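Local coordinates for bartonella effector protein (Bep) substrate of VirB T4SS (Bartonella clarridgeiae, PDB 4XI8) that probably transfers AMP from ATP to threonine or tyrosine residues of target proteins, this chain being the Fic domain of the longer effector, at residues R37-L42 with L70-M74. Residue numbers count along the deposited sequence, not the author numbering.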
loop_
_atom_site.group_PDB
_atom_site.type_symbol
_atom_site.label_atom_id
_atom_site.label_comp_id
_atom_site.label_asym_id
_atom_site.label_seq_id
_atom_site.Cartn_x
_atom_site.Cartn_y
_atom_site.Cartn_z
ATOM N N ARG A 37 5.460 -9.625 -19.194
ATOM C CA ARG A 37 5.975 -10.984 -19.314
ATOM C C ARG A 37 7.081 -11.255 -18.303
ATOM O O ARG A 37 7.187 -12.360 -17.768
ATOM C CB ARG A 37 6.485 -11.251 -20.731
ATOM C CG ARG A 37 6.851 -12.709 -20.972
ATOM C CD ARG A 37 5.641 -13.621 -20.855
ATOM N NE ARG A 37 5.910 -14.956 -21.379
ATOM C CZ ARG A 37 5.651 -15.338 -22.625
ATOM N NH1 ARG A 37 5.107 -14.485 -23.482
ATOM N NH2 ARG A 37 5.931 -16.575 -23.014
ATOM N N CYS A 38 7.904 -10.244 -18.048
ATOM C CA CYS A 38 8.992 -10.385 -17.091
ATOM C C CYS A 38 8.452 -10.591 -15.684
ATOM O O CYS A 38 8.936 -11.450 -14.949
ATOM C CB CYS A 38 9.907 -9.162 -17.128
ATOM S SG CYS A 38 11.349 -9.293 -16.047
ATOM N N ALA A 39 7.443 -9.809 -15.317
ATOM C CA ALA A 39 6.852 -9.904 -13.989
ATOM C C ALA A 39 6.125 -11.233 -13.811
ATOM O O ALA A 39 6.128 -11.813 -12.725
ATOM C CB ALA A 39 5.902 -8.743 -13.748
ATOM N N TYR A 40 5.510 -11.711 -14.888
ATOM C CA TYR A 40 4.772 -12.970 -14.859
ATOM C C TYR A 40 5.713 -14.158 -14.690
ATOM O O TYR A 40 5.456 -15.056 -13.889
ATOM C CB TYR A 40 3.936 -13.133 -16.130
ATOM C CG TYR A 40 3.175 -14.439 -16.193
ATOM C CD1 TYR A 40 2.008 -14.618 -15.460
ATOM C CD2 TYR A 40 3.618 -15.489 -16.985
ATOM C CE1 TYR A 40 1.307 -15.808 -15.512
ATOM C CE2 TYR A 40 2.923 -16.684 -17.043
ATOM C CZ TYR A 40 1.769 -16.837 -16.304
ATOM O OH TYR A 40 1.072 -18.022 -16.358
ATOM N N ASP A 41 6.805 -14.158 -15.451
ATOM C CA ASP A 41 7.788 -15.233 -15.374
ATOM C C ASP A 41 8.547 -15.185 -14.055
ATOM O O ASP A 41 8.944 -16.220 -13.518
ATOM C CB ASP A 41 8.774 -15.147 -16.542
ATOM C CG ASP A 41 8.162 -15.580 -17.859
ATOM O OD1 ASP A 41 7.065 -16.177 -17.841
ATOM O OD2 ASP A 41 8.782 -15.327 -18.914
ATOM N N LEU A 42 8.747 -13.977 -13.541
ATOM C CA LEU A 42 9.434 -13.785 -12.271
ATOM C C LEU A 42 8.612 -14.328 -11.106
ATOM O O LEU A 42 9.153 -14.930 -10.180
ATOM C CB LEU A 42 9.739 -12.303 -12.053
ATOM C CG LEU A 42 10.671 -11.933 -10.901
ATOM C CD1 LEU A 42 12.057 -12.508 -11.128
ATOM C CD2 LEU A 42 10.731 -10.428 -10.754
ATOM N N LEU A 70 15.252 -17.273 -11.733
ATOM C CA LEU A 70 14.340 -16.142 -11.856
ATOM C C LEU A 70 14.257 -15.602 -13.283
ATOM O O LEU A 70 13.189 -15.187 -13.730
ATOM C CB LEU A 70 14.755 -15.015 -10.906
ATOM C CG LEU A 70 14.492 -15.221 -9.411
ATOM C CD1 LEU A 70 14.893 -13.986 -8.624
ATOM C CD2 LEU A 70 13.033 -15.567 -9.159
ATOM N N TYR A 71 15.381 -15.599 -13.994
ATOM C CA TYR A 71 15.438 -14.939 -15.295
ATOM C C TYR A 71 15.872 -15.836 -16.458
ATOM O O TYR A 71 16.228 -15.328 -17.519
ATOM C CB TYR A 71 16.380 -13.730 -15.224
ATOM C CG TYR A 71 15.986 -12.689 -14.200
ATOM C CD1 TYR A 71 15.030 -11.725 -14.493
ATOM C CD2 TYR A 71 16.577 -12.664 -12.943
ATOM C CE1 TYR A 71 14.667 -10.770 -13.560
ATOM C CE2 TYR A 71 16.220 -11.712 -12.003
ATOM C CZ TYR A 71 15.266 -10.769 -12.318
ATOM O OH TYR A 71 14.908 -9.819 -11.387
ATOM N N GLU A 72 15.842 -17.154 -16.278
ATOM C CA GLU A 72 16.300 -18.051 -17.341
ATOM C C GLU A 72 15.344 -18.069 -18.528
ATOM O O GLU A 72 15.753 -18.334 -19.656
ATOM C CB GLU A 72 16.503 -19.474 -16.810
ATOM C CG GLU A 72 15.231 -20.223 -16.463
ATOM C CD GLU A 72 15.515 -21.595 -15.882
ATOM O OE1 GLU A 72 14.577 -22.223 -15.346
ATOM O OE2 GLU A 72 16.678 -22.045 -15.962
ATOM N N LYS A 73 14.075 -17.782 -18.270
ATOM C CA LYS A 73 13.072 -17.726 -19.326
ATOM C C LYS A 73 13.060 -16.343 -19.955
ATOM O O LYS A 73 12.455 -16.129 -21.005
ATOM C CB LYS A 73 11.685 -18.076 -18.785
ATOM C CG LYS A 73 11.357 -19.559 -18.824
ATOM C CD LYS A 73 9.921 -19.814 -18.399
ATOM C CE LYS A 73 9.124 -20.468 -19.516
ATOM N NZ LYS A 73 9.110 -19.629 -20.748
ATOM N N MET A 74 13.750 -15.408 -19.311
ATOM C CA MET A 74 13.726 -14.013 -19.723
ATOM C C MET A 74 15.004 -13.590 -20.445
ATOM O O MET A 74 14.951 -13.052 -21.551
ATOM C CB MET A 74 13.515 -13.128 -18.492
ATOM C CG MET A 74 13.034 -11.726 -18.782
ATOM S SD MET A 74 11.347 -11.712 -19.405
ATOM C CE MET A 74 11.616 -11.000 -21.016
#
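Where helix 60-71 gives way to a turn, the chain lies against helix 32-51, and the fit depends on two protruding side chains, one from each partner. M74 points at the helix and seats its sulfur against C38, SD 3.6 Å from CA of C38 and 3.7 Å from its CB, in a shallow hollow bordered by the backbone of R37 and the carboxylate of D41. Cysteine suits this place because its short side chain leaves room, while the long, flexible methionine can follow the helix surface; L34, one turn earlier, also touches M74. The second bump runs the other way. The CA atoms of L42 and L70 approach to 5.5 Å; both side chains leave sideways, and their ends turn back beside the close backbones, CD1 of L42 lying 3.7 Å from CB of L70. The flat ring of Y71 offers L42 a face, its centroid 4.2 Å from CD1 in a CH-pi contact, and C38 an edge, with SG 4.4 Å from CE1. Y150 of helix 148-162 touches L42 and Y71, so a third helix joins this packing. Towards solvent the lining turns polar. D41 points into the contact, where CB of K73 lies 4.0 Å from its OD2; lysine suits this border because its aliphatic stem can pack while its charged end stays exposed. OD2 is hydrogen-bonded to the hydroxyl of Y27 and, within its own helix, makes a long salt bridge (3.8 Å) to NE of R37. The two segments are thus held together by shape and apolar burial rather than by directional polar bonds.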